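Local coordinates for protein glutamine synthetase (Helicobacter pylori, PDB 5ZLI) that belongs to the type I-beta glutamine synthetases, enzymes assembled from twelve subunits that each join a small beta-grasp domain to a larger catalytic domain, at residues 19-30 with 92-100; 305-316 with 342-353. One frame throughout, in Å; residues are numbered along the deposited sequence.

Contact 1: residues 19-30 with 92-100; sequences CKENEVEFVDFR and DVSVVVFCD
Arg30 reaches across Val96, whose CG2 sits 3.6 Å above the plane of the Arg30 guanidinium and over its centre. Its side chain is extended from CG to NE, which lays the methylenes along Val96 too, Arg30 CD being 3.5 Å from Val96 CG1. Within its own strand Arg30 takes Asp28 side-on, NE and NH2 both closing on OD2 in the guanidinium plane; the NH2 to OD2 salt bridge measures 2.5 Å. Asp87 is a second partner of NH2 and His40 holds Asp28 OD1, so the group probably sits in a polar network. Facing the other way, Val27, Val95, Val97 and Phe29 form an apolar surface. Val27 and Val95 stand alongside with branches directed alike, while Val24 comes in across Val95, Val24 CG1 lying 3.7 Å from Val95 CG1. Beyond them Cys99 SG meets Phe29 CB at 3.6 Å and approaches the ring obliquely. Between the two faces runs a parallel ladder in which Asp28 N gives a nearly straight bond (179°) to Val95 O, and Arg30 N one of 2.8 Å to Val97 O. Strands 26-32 and 94-103 thus form the parallel pair within the mixed sheet of the beta-grasp domain.

Contact 2: residues 305-316 with 342-353; sequences LHFLGGVLRHAR and LTYSANNRSASV
Helix 305-313 runs roughly antiparallel to the weakly bonded strand 342-346, at 153° between their directions and with axes 9.2 Å apart at closest, and no hydrogen bond joins the two segments. The contact is made mostly by apolar side chains. Leu308 divides its two methyls between two partners. CD2 lies over one face of the Tyr344 ring, 3.8 Å from its centroid and 29° off the normal, a CH-pi contact displaced toward CG and CD1; CD1 of Leu308 comes to 3.5 Å from Val353 CG2, the two side chains running alongside in opposed senses. In Tyr344, CG stands between the backbone N and the carbonyl carbon (chi1 56°), an orientation that turns the ring toward the helix, while Gly399 O binds its hydroxyl. One turn on, Leu312 meets Tyr344 crosswise, CD1 approaching ring atom CD1 obliquely at 4.1 Å. The other methyl of Leu312, CD2, rests 3.7 Å from Leu342 O and also touches Leu342 CB and Val353 CG2, so this leucine touches Leu342, Tyr344 and Val353 at once. At the start of the next helix, Ala315 CB receives both methyls of Leu342, with CD1 at 3.6 Å. Arg316 adds its CG to the same leucine from across, and its guanidinium turns to a salt bridge with Glu432. After the loop Val353 lies beside this strand in parallel pairing, its N bonded to Thr343 O at 3.1 Å. Phe366 and Phe368 of the adjoining strand extend the apolar layer around Leu308 and Val353. The arrangement is a helix packed through Leu308 and Leu312 against strands 341-346 and 351-355 of a mixed beta-sheet, within the catalytic domain of a glutamine synthetase.

How the contacts relate
Contacts 1 and 2 follow one another along the chain and lie on opposite sides of its centre, with centres 41 Å apart and nearest atoms about 21 Å apart. Contact 1 is a backbone ladder in the beta-grasp domain, contact 2 a helix-strand packing in the catalytic domain. Both reach other copies of the protein: Glu25 and Asp92 of contact 1 share Lys208 of a second subunit, from its catalytic range, whereas Arg349 of contact 2 pairs with Asp74 of a third subunit, from its beta-grasp range. Both thus border junctions between a beta-grasp and a neighbour's catalytic domain, probably the kind of interface at which active sites form in this family, though neither contact is placed in the site.

Contact 1: residues 19-30 with 92-100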
loop_
_atom_site.group_PDB
_atom_site.type_symbol
_atom_site.label_atom_id
_atom_site.label_comp_id
_atom_site.label_asym_id
_atom_site.label_seq_id
_atom_site.Cartn_x
_atom_site.Cartn_y
_atom_site.Cartn_z
ATOM N N CYS B 19 18.550 11.809 -53.998
ATOM C CA CYS B 19 18.730 10.716 -53.044
ATOM C C CYS B 19 20.206 10.377 -52.794
ATOM O O CYS B 19 20.614 10.179 -51.642
ATOM C CB CYS B 19 17.949 9.490 -53.520
ATOM S SG CYS B 19 16.139 9.707 -53.476
ATOM N N LYS B 20 21.018 10.243 -53.850
ATOM C CA LYS B 20 22.401 9.818 -53.631
ATOM C C LYS B 20 23.167 10.805 -52.739
ATOM O O LYS B 20 23.935 10.385 -51.862
ATOM C CB LYS B 20 23.132 9.609 -54.969
ATOM C CG LYS B 20 22.587 8.510 -55.898
ATOM C CD LYS B 20 23.452 8.393 -57.170
ATOM C CE LYS B 20 23.197 7.105 -57.981
ATOM N NZ LYS B 20 21.838 7.032 -58.574
ATOM N N GLU B 21 22.963 12.120 -52.935
ATOM C CA GLU B 21 23.712 13.149 -52.198
ATOM C C GLU B 21 23.065 13.554 -50.887
ATOM O O GLU B 21 23.585 14.438 -50.202
ATOM C CB GLU B 21 23.925 14.412 -53.035
ATOM C CG GLU B 21 24.723 14.172 -54.290
ATOM C CD GLU B 21 24.458 15.225 -55.357
ATOM O OE1 GLU B 21 24.050 16.362 -55.008
ATOM O OE2 GLU B 21 24.573 14.875 -56.552
ATOM N N ASN B 22 21.929 12.970 -50.545
ATOM C CA ASN B 22 21.377 13.108 -49.210
ATOM C C ASN B 22 21.380 11.775 -48.479
ATOM O O ASN B 22 20.862 11.687 -47.356
ATOM C CB ASN B 22 19.977 13.676 -49.315
ATOM C CG ASN B 22 19.994 15.072 -49.848
ATOM O OD1 ASN B 22 19.864 16.042 -49.098
ATOM N ND2 ASN B 22 20.204 15.195 -51.158
ATOM N N GLU B 23 21.990 10.753 -49.091
ATOM C CA GLU B 23 22.220 9.457 -48.477
ATOM C C GLU B 23 20.906 8.855 -47.971
ATOM O O GLU B 23 20.703 8.593 -46.780
ATOM C CB GLU B 23 23.311 9.554 -47.404
ATOM C CG GLU B 23 24.653 10.022 -48.003
ATOM C CD GLU B 23 25.381 11.064 -47.174
ATOM O OE1 GLU B 23 25.066 11.231 -45.970
ATOM O OE2 GLU B 23 26.280 11.720 -47.746
ATOM N N VAL B 24 20.002 8.638 -48.926
ATOM C CA VAL B 24 18.645 8.184 -48.639
ATOM C C VAL B 24 18.642 6.665 -48.704
ATOM O O VAL B 24 19.139 6.049 -49.659
ATOM C CB VAL B 24 17.632 8.777 -49.635
ATOM C CG1 VAL B 24 16.349 7.979 -49.633
ATOM C CG2 VAL B 24 17.272 10.143 -49.236
ATOM N N GLU B 25 18.072 6.057 -47.692
ATOM C CA GLU B 25 18.075 4.625 -47.638
ATOM C C GLU B 25 16.702 4.034 -47.777
ATOM O O GLU B 25 16.606 2.824 -47.968
ATOM C CB GLU B 25 18.737 4.161 -46.354
ATOM C CG GLU B 25 20.071 4.823 -46.182
ATOM C CD GLU B 25 20.976 3.985 -45.319
ATOM O OE1 GLU B 25 20.506 3.633 -44.217
ATOM O OE2 GLU B 25 22.117 3.652 -45.744
ATOM N N PHE B 26 15.646 4.842 -47.667
ATOM C CA PHE B 26 14.286 4.356 -47.837
ATOM C C PHE B 26 13.476 5.422 -48.551
ATOM O O PHE B 26 13.634 6.618 -48.286
ATOM C CB PHE B 26 13.664 3.980 -46.486
ATOM C CG PHE B 26 14.335 2.807 -45.863
ATOM C CD1 PHE B 26 15.452 2.980 -45.052
ATOM C CD2 PHE B 26 13.925 1.524 -46.163
ATOM C CE1 PHE B 26 16.127 1.882 -44.526
ATOM C CE2 PHE B 26 14.580 0.431 -45.640
ATOM C CZ PHE B 26 15.683 0.609 -44.814
ATOM N N VAL B 27 12.594 4.985 -49.443
ATOM C CA VAL B 27 11.680 5.889 -50.121
ATOM C C VAL B 27 10.276 5.554 -49.623
ATOM O O VAL B 27 9.800 4.416 -49.768
ATOM C CB VAL B 27 11.796 5.776 -51.653
ATOM C CG1 VAL B 27 10.867 6.752 -52.354
ATOM C CG2 VAL B 27 13.211 6.038 -52.102
ATOM N N ASP B 28 9.605 6.557 -49.070
ATOM C CA ASP B 28 8.342 6.400 -48.360
ATOM C C ASP B 28 7.252 6.921 -49.298
ATOM O O ASP B 28 6.966 8.119 -49.354
ATOM C CB ASP B 28 8.382 7.166 -47.019
ATOM C CG ASP B 28 7.418 6.598 -45.973
ATOM O OD1 ASP B 28 7.016 5.416 -46.112
ATOM O OD2 ASP B 28 7.089 7.324 -44.998
ATOM N N PHE B 29 6.653 6.013 -50.064
ATOM C CA PHE B 29 5.614 6.411 -51.002
ATOM C C PHE B 29 4.348 6.631 -50.209
ATOM O O PHE B 29 3.836 5.690 -49.598
ATOM C CB PHE B 29 5.388 5.342 -52.062
ATOM C CG PHE B 29 6.603 5.018 -52.842
ATOM C CD1 PHE B 29 7.206 5.987 -53.605
ATOM C CD2 PHE B 29 7.125 3.748 -52.853
ATOM C CE1 PHE B 29 8.352 5.717 -54.351
ATOM C CE2 PHE B 29 8.261 3.461 -53.602
ATOM C CZ PHE B 29 8.882 4.449 -54.350
ATOM N N ARG B 30 3.805 7.837 -50.255
ATOM C CA ARG B 30 2.632 8.136 -49.457
ATOM C C ARG B 30 1.436 8.495 -50.326
ATOM O O ARG B 30 1.578 9.098 -51.399
ATOM C CB ARG B 30 2.936 9.220 -48.473
ATOM C CG ARG B 30 3.936 8.740 -47.494
ATOM C CD ARG B 30 3.895 9.540 -46.236
ATOM N NE ARG B 30 4.954 9.072 -45.368
ATOM C CZ ARG B 30 5.346 9.720 -44.292
ATOM N NH1 ARG B 30 4.752 10.865 -43.995
ATOM N NH2 ARG B 30 6.331 9.233 -43.537
ATOM N N ASP B 92 16.562 6.308 -39.813
ATOM C CA ASP B 92 17.361 6.158 -41.023
ATOM C C ASP B 92 16.743 7.011 -42.134
ATOM O O ASP B 92 15.513 7.115 -42.237
ATOM C CB ASP B 92 17.449 4.682 -41.444
ATOM C CG ASP B 92 18.048 3.764 -40.342
ATOM O OD1 ASP B 92 17.398 2.758 -39.959
ATOM O OD2 ASP B 92 19.178 4.028 -39.866
ATOM N N VAL B 93 17.600 7.629 -42.956
ATOM C CA VAL B 93 17.154 8.688 -43.862
ATOM C C VAL B 93 16.127 8.169 -44.865
ATOM O O VAL B 93 16.367 7.199 -45.596
ATOM C CB VAL B 93 18.366 9.339 -44.559
ATOM C CG1 VAL B 93 17.923 10.225 -45.717
ATOM C CG2 VAL B 93 19.168 10.182 -43.573
ATOM N N SER B 94 14.999 8.874 -44.955
ATOM C CA SER B 94 13.895 8.489 -45.815
ATOM C C SER B 94 13.405 9.720 -46.539
ATOM O O SER B 94 13.313 10.795 -45.940
ATOM C CB SER B 94 12.708 7.912 -45.020
ATOM O OG SER B 94 13.118 6.974 -44.034
ATOM N N VAL B 95 13.059 9.572 -47.810
ATOM C CA VAL B 95 12.437 10.665 -48.538
ATOM C C VAL B 95 10.999 10.274 -48.816
ATOM O O VAL B 95 10.723 9.180 -49.315
ATOM C CB VAL B 95 13.198 11.036 -49.823
ATOM C CG1 VAL B 95 13.391 9.832 -50.719
ATOM C CG2 VAL B 95 12.472 12.165 -50.532
ATOM N N VAL B 96 10.118 11.150 -48.528
ATOM C CA VAL B 96 8.713 10.885 -48.752
ATOM C C VAL B 96 8.360 11.420 -50.124
ATOM O O VAL B 96 8.850 12.476 -50.544
ATOM C CB VAL B 96 7.847 11.515 -47.646
ATOM C CG1 VAL B 96 6.377 11.272 -47.910
ATOM C CG2 VAL B 96 8.231 10.953 -46.281
ATOM N N VAL B 97 7.563 10.654 -50.856
ATOM C CA VAL B 97 7.141 11.036 -52.193
ATOM C C VAL B 97 5.663 10.718 -52.324
ATOM O O VAL B 97 5.197 9.690 -51.822
ATOM C CB VAL B 97 7.975 10.339 -53.277
ATOM C CG1 VAL B 97 8.162 8.910 -52.895
ATOM C CG2 VAL B 97 7.309 10.502 -54.661
ATOM N N PHE B 98 4.912 11.663 -52.889
ATOM C CA PHE B 98 3.480 11.509 -53.081
ATOM C C PHE B 98 3.161 10.513 -54.194
ATOM O O PHE B 98 3.994 10.201 -55.043
ATOM C CB PHE B 98 2.820 12.854 -53.389
ATOM C CG PHE B 98 2.742 13.793 -52.216
ATOM C CD1 PHE B 98 1.637 13.752 -51.360
ATOM C CD2 PHE B 98 3.743 14.738 -51.976
ATOM C CE1 PHE B 98 1.530 14.633 -50.287
ATOM C CE2 PHE B 98 3.651 15.626 -50.889
ATOM C CZ PHE B 98 2.542 15.567 -50.051
ATOM N N CYS B 99 1.938 9.978 -54.143
ATOM C CA CYS B 99 1.465 9.025 -55.135
ATOM C C CYS B 99 -0.038 9.166 -55.358
ATOM O O CYS B 99 -0.776 9.647 -54.496
ATOM C CB CYS B 99 1.814 7.591 -54.724
ATOM S SG CYS B 99 3.599 7.313 -54.554
ATOM N N ASP B 100 -0.472 8.791 -56.552
ATOM C CA ASP B 100 -1.869 8.517 -56.859
ATOM C C ASP B 100 -2.044 7.045 -57.178
ATOM O O ASP B 100 -1.089 6.341 -57.503
ATOM C CB ASP B 100 -2.386 9.368 -58.016
ATOM C CG ASP B 100 -2.375 10.856 -57.689
ATOM O OD1 ASP B 100 -3.125 11.246 -56.762
ATOM O OD2 ASP B 100 -1.626 11.630 -58.346
#

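Contact 2: residues 305-316 with 342-353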
loop_
_atom_site.group_PDB
_atom_site.type_symbol
_atom_site.label_atom_id
_atom_site.label_comp_id
_atom_site.label_asym_id
_atom_site.label_seq_id
_atom_site.Cartn_x
_atom_site.Cartn_y
_atom_site.Cartn_z
ATOM N N LEU B 305 -18.502 36.985 -56.629
ATOM C CA LEU B 305 -19.787 36.882 -55.943
ATOM C C LEU B 305 -20.648 35.775 -56.528
ATOM O O LEU B 305 -21.433 35.156 -55.801
ATOM C CB LEU B 305 -20.555 38.197 -56.018
ATOM C CG LEU B 305 -20.167 39.252 -55.007
ATOM C CD1 LEU B 305 -20.568 40.595 -55.550
ATOM C CD2 LEU B 305 -20.872 38.945 -53.711
ATOM N N HIS B 306 -20.520 35.527 -57.834
ATOM C CA HIS B 306 -21.174 34.374 -58.434
ATOM C C HIS B 306 -20.529 33.084 -57.943
ATOM O O HIS B 306 -21.229 32.115 -57.620
ATOM C CB HIS B 306 -21.148 34.494 -59.962
ATOM C CG HIS B 306 -22.085 35.536 -60.506
ATOM N ND1 HIS B 306 -23.328 35.786 -59.959
ATOM C CD2 HIS B 306 -21.946 36.410 -61.530
ATOM C CE1 HIS B 306 -23.914 36.761 -60.628
ATOM N NE2 HIS B 306 -23.094 37.159 -61.584
ATOM N N PHE B 307 -19.203 33.068 -57.826
ATOM C CA PHE B 307 -18.548 31.937 -57.174
ATOM C C PHE B 307 -19.148 31.659 -55.784
ATOM O O PHE B 307 -19.528 30.522 -55.471
ATOM C CB PHE B 307 -17.049 32.224 -57.078
ATOM C CG PHE B 307 -16.245 31.087 -56.556
ATOM C CD1 PHE B 307 -16.230 30.786 -55.215
ATOM C CD2 PHE B 307 -15.476 30.338 -57.409
ATOM C CE1 PHE B 307 -15.483 29.773 -54.753
ATOM C CE2 PHE B 307 -14.721 29.309 -56.941
ATOM C CZ PHE B 307 -14.723 29.027 -55.616
ATOM N N LEU B 308 -19.252 32.698 -54.948
ATOM C CA LEU B 308 -19.783 32.533 -53.599
ATOM C C LEU B 308 -21.217 32.024 -53.594
ATOM O O LEU B 308 -21.597 31.223 -52.726
ATOM C CB LEU B 308 -19.695 33.859 -52.845
ATOM C CG LEU B 308 -20.497 33.903 -51.542
ATOM C CD1 LEU B 308 -19.860 32.965 -50.565
ATOM C CD2 LEU B 308 -20.547 35.327 -50.970
ATOM N N GLY B 309 -22.048 32.539 -54.506
ATOM C CA GLY B 309 -23.413 32.049 -54.616
ATOM C C GLY B 309 -23.465 30.568 -54.935
ATOM O O GLY B 309 -24.339 29.848 -54.449
ATOM N N GLY B 310 -22.524 30.090 -55.756
ATOM C CA GLY B 310 -22.507 28.672 -56.070
ATOM C C GLY B 310 -22.090 27.848 -54.873
ATOM O O GLY B 310 -22.726 26.841 -54.553
ATOM N N VAL B 311 -21.071 28.317 -54.148
ATOM C CA VAL B 311 -20.661 27.669 -52.907
ATOM C C VAL B 311 -21.794 27.703 -51.886
ATOM O O VAL B 311 -22.039 26.715 -51.189
ATOM C CB VAL B 311 -19.377 28.326 -52.364
ATOM C CG1 VAL B 311 -19.203 28.004 -50.888
ATOM C CG2 VAL B 311 -18.165 27.873 -53.169
ATOM N N LEU B 312 -22.505 28.833 -51.782
ATOM C CA LEU B 312 -23.619 28.925 -50.834
ATOM C C LEU B 312 -24.808 28.066 -51.251
ATOM O O LEU B 312 -25.527 27.558 -50.383
ATOM C CB LEU B 312 -24.061 30.385 -50.642
ATOM C CG LEU B 312 -23.126 31.203 -49.742
ATOM C CD1 LEU B 312 -23.518 32.679 -49.674
ATOM C CD2 LEU B 312 -23.022 30.573 -48.324
ATOM N N ARG B 313 -25.072 27.940 -52.562
ATOM C CA ARG B 313 -26.234 27.183 -53.029
ATOM C C ARG B 313 -26.089 25.718 -52.698
ATOM O O ARG B 313 -27.008 25.096 -52.149
ATOM C CB ARG B 313 -26.419 27.319 -54.541
ATOM C CG ARG B 313 -27.572 26.471 -55.082
ATOM C CD ARG B 313 -28.953 27.086 -54.805
ATOM N NE ARG B 313 -29.087 28.393 -55.454
ATOM C CZ ARG B 313 -29.363 28.569 -56.742
ATOM N NH1 ARG B 313 -29.554 27.528 -57.541
ATOM N NH2 ARG B 313 -29.448 29.792 -57.232
ATOM N N HIS B 314 -24.920 25.162 -52.996
ATOM C CA HIS B 314 -24.660 23.756 -52.771
ATOM C C HIS B 314 -24.145 23.503 -51.360
ATOM O O HIS B 314 -23.816 22.352 -51.028
ATOM C CB HIS B 314 -23.641 23.239 -53.794
ATOM C CG HIS B 314 -23.975 23.591 -55.205
ATOM N ND1 HIS B 314 -25.125 23.151 -55.827
ATOM C CD2 HIS B 314 -23.280 24.282 -56.140
ATOM C CE1 HIS B 314 -25.148 23.596 -57.070
ATOM N NE2 HIS B 314 -24.041 24.286 -57.287
ATOM N N ALA B 315 -24.119 24.542 -50.518
ATOM C CA ALA B 315 -23.441 24.466 -49.232
ATOM C C ALA B 315 -23.875 23.249 -48.421
ATOM O O ALA B 315 -23.038 22.439 -48.013
ATOM C CB ALA B 315 -23.699 25.755 -48.459
ATOM N N ARG B 316 -25.182 23.087 -48.192
ATOM C CA ARG B 316 -25.641 21.991 -47.336
ATOM C C ARG B 316 -25.185 20.631 -47.857
ATOM O O ARG B 316 -24.922 19.724 -47.067
ATOM C CB ARG B 316 -27.162 22.038 -47.133
ATOM C CG ARG B 316 -27.594 23.336 -46.511
ATOM C CD ARG B 316 -28.577 23.148 -45.381
ATOM N NE ARG B 316 -29.467 21.994 -45.477
ATOM C CZ ARG B 316 -30.119 21.482 -44.428
ATOM N NH1 ARG B 316 -29.978 22.025 -43.226
ATOM N NH2 ARG B 316 -30.916 20.439 -44.571
ATOM N N LEU B 342 -25.559 30.399 -43.165
ATOM C CA LEU B 342 -24.856 30.429 -44.452
ATOM C C LEU B 342 -25.002 31.792 -45.133
ATOM O O LEU B 342 -25.703 31.956 -46.133
ATOM C CB LEU B 342 -25.380 29.316 -45.350
ATOM C CG LEU B 342 -25.019 27.879 -45.024
ATOM C CD1 LEU B 342 -25.883 26.950 -45.861
ATOM C CD2 LEU B 342 -23.540 27.685 -45.321
ATOM N N THR B 343 -24.248 32.767 -44.640
ATOM C CA THR B 343 -24.205 34.077 -45.273
ATOM C C THR B 343 -22.766 34.577 -45.255
ATOM O O THR B 343 -21.877 33.959 -44.671
ATOM C CB THR B 343 -25.158 35.073 -44.593
ATOM O OG1 THR B 343 -26.309 34.376 -44.097
ATOM C CG2 THR B 343 -25.632 36.108 -45.600
ATOM N N TYR B 344 -22.535 35.700 -45.912
ATOM C CA TYR B 344 -21.223 36.325 -45.967
ATOM C C TYR B 344 -21.269 37.683 -45.273
ATOM O O TYR B 344 -22.329 38.309 -45.169
ATOM C CB TYR B 344 -20.754 36.459 -47.446
ATOM C CG TYR B 344 -21.748 37.223 -48.354
ATOM C CD1 TYR B 344 -22.934 36.618 -48.795
ATOM C CD2 TYR B 344 -21.515 38.547 -48.747
ATOM C CE1 TYR B 344 -23.845 37.303 -49.595
ATOM C CE2 TYR B 344 -22.428 39.235 -49.546
ATOM C CZ TYR B 344 -23.583 38.606 -49.967
ATOM O OH TYR B 344 -24.488 39.279 -50.759
ATOM N N SER B 345 -20.114 38.125 -44.776
ATOM C CA SER B 345 -19.991 39.457 -44.192
ATOM C C SER B 345 -18.518 39.768 -43.991
ATOM O O SER B 345 -17.727 38.880 -43.680
ATOM C CB SER B 345 -20.745 39.581 -42.863
ATOM O OG SER B 345 -22.135 39.527 -43.094
ATOM N N ALA B 346 -18.161 41.029 -44.180
ATOM C CA ALA B 346 -16.802 41.445 -43.893
ATOM C C ALA B 346 -16.620 41.545 -42.388
ATOM O O ALA B 346 -17.509 42.014 -41.666
ATOM C CB ALA B 346 -16.480 42.771 -44.571
ATOM N N ASN B 347 -15.462 41.073 -41.917
ATOM C CA ASN B 347 -15.096 41.176 -40.513
ATOM C C ASN B 347 -16.063 40.419 -39.594
ATOM O O ASN B 347 -16.251 40.795 -38.434
ATOM C CB ASN B 347 -15.032 42.647 -40.106
ATOM C CG ASN B 347 -14.445 43.503 -41.183
ATOM O OD1 ASN B 347 -13.367 43.211 -41.706
ATOM N ND2 ASN B 347 -15.208 44.506 -41.618
ATOM N N ASN B 348 -16.722 39.372 -40.084
ATOM C CA ASN B 348 -17.748 38.693 -39.309
ATOM C C ASN B 348 -17.385 37.225 -39.114
ATOM O O ASN B 348 -17.322 36.462 -40.080
ATOM C CB ASN B 348 -19.093 38.840 -40.007
ATOM C CG ASN B 348 -20.269 38.576 -39.098
ATOM O OD1 ASN B 348 -20.228 37.706 -38.232
ATOM N ND2 ASN B 348 -21.342 39.336 -39.300
ATOM N N ARG B 349 -17.194 36.818 -37.861
ATOM C CA ARG B 349 -16.858 35.434 -37.543
ATOM C C ARG B 349 -18.057 34.612 -37.117
ATOM O O ARG B 349 -17.886 33.441 -36.758
ATOM C CB ARG B 349 -15.769 35.363 -36.461
ATOM C CG ARG B 349 -14.516 36.022 -36.901
ATOM C CD ARG B 349 -13.364 35.492 -36.131
ATOM N NE ARG B 349 -12.114 35.608 -36.874
ATOM C CZ ARG B 349 -11.518 36.737 -37.241
ATOM N NH1 ARG B 349 -12.060 37.905 -36.955
ATOM N NH2 ARG B 349 -10.366 36.686 -37.912
ATOM N N SER B 350 -19.256 35.192 -37.152
ATOM C CA SER B 350 -20.481 34.421 -37.057
ATOM C C SER B 350 -20.958 33.899 -38.414
ATOM O O SER B 350 -21.797 32.985 -38.454
ATOM C CB SER B 350 -21.564 35.278 -36.406
ATOM O OG SER B 350 -21.727 36.489 -37.116
ATOM N N ALA B 351 -20.424 34.418 -39.515
ATOM C CA ALA B 351 -20.882 34.038 -40.842
ATOM C C ALA B 351 -20.155 32.804 -41.375
ATOM O O ALA B 351 -19.048 32.469 -40.937
ATOM C CB ALA B 351 -20.711 35.209 -41.808
ATOM N N SER B 352 -20.839 32.077 -42.275
ATOM C CA SER B 352 -20.230 30.927 -42.951
ATOM C C SER B 352 -19.054 31.339 -43.825
ATOM O O SER B 352 -18.037 30.639 -43.879
ATOM C CB SER B 352 -21.266 30.169 -43.760
ATOM O OG SER B 352 -22.207 29.624 -42.882
ATOM N N VAL B 353 -19.212 32.411 -44.585
ATOM C CA VAL B 353 -18.121 32.964 -45.362
ATOM C C VAL B 353 -17.754 34.304 -44.763
ATOM O O VAL B 353 -18.600 35.033 -44.238
ATOM C CB VAL B 353 -18.450 33.117 -46.854
ATOM C CG1 VAL B 353 -17.144 33.228 -47.656
ATOM C CG2 VAL B 353 -19.321 31.944 -47.306
#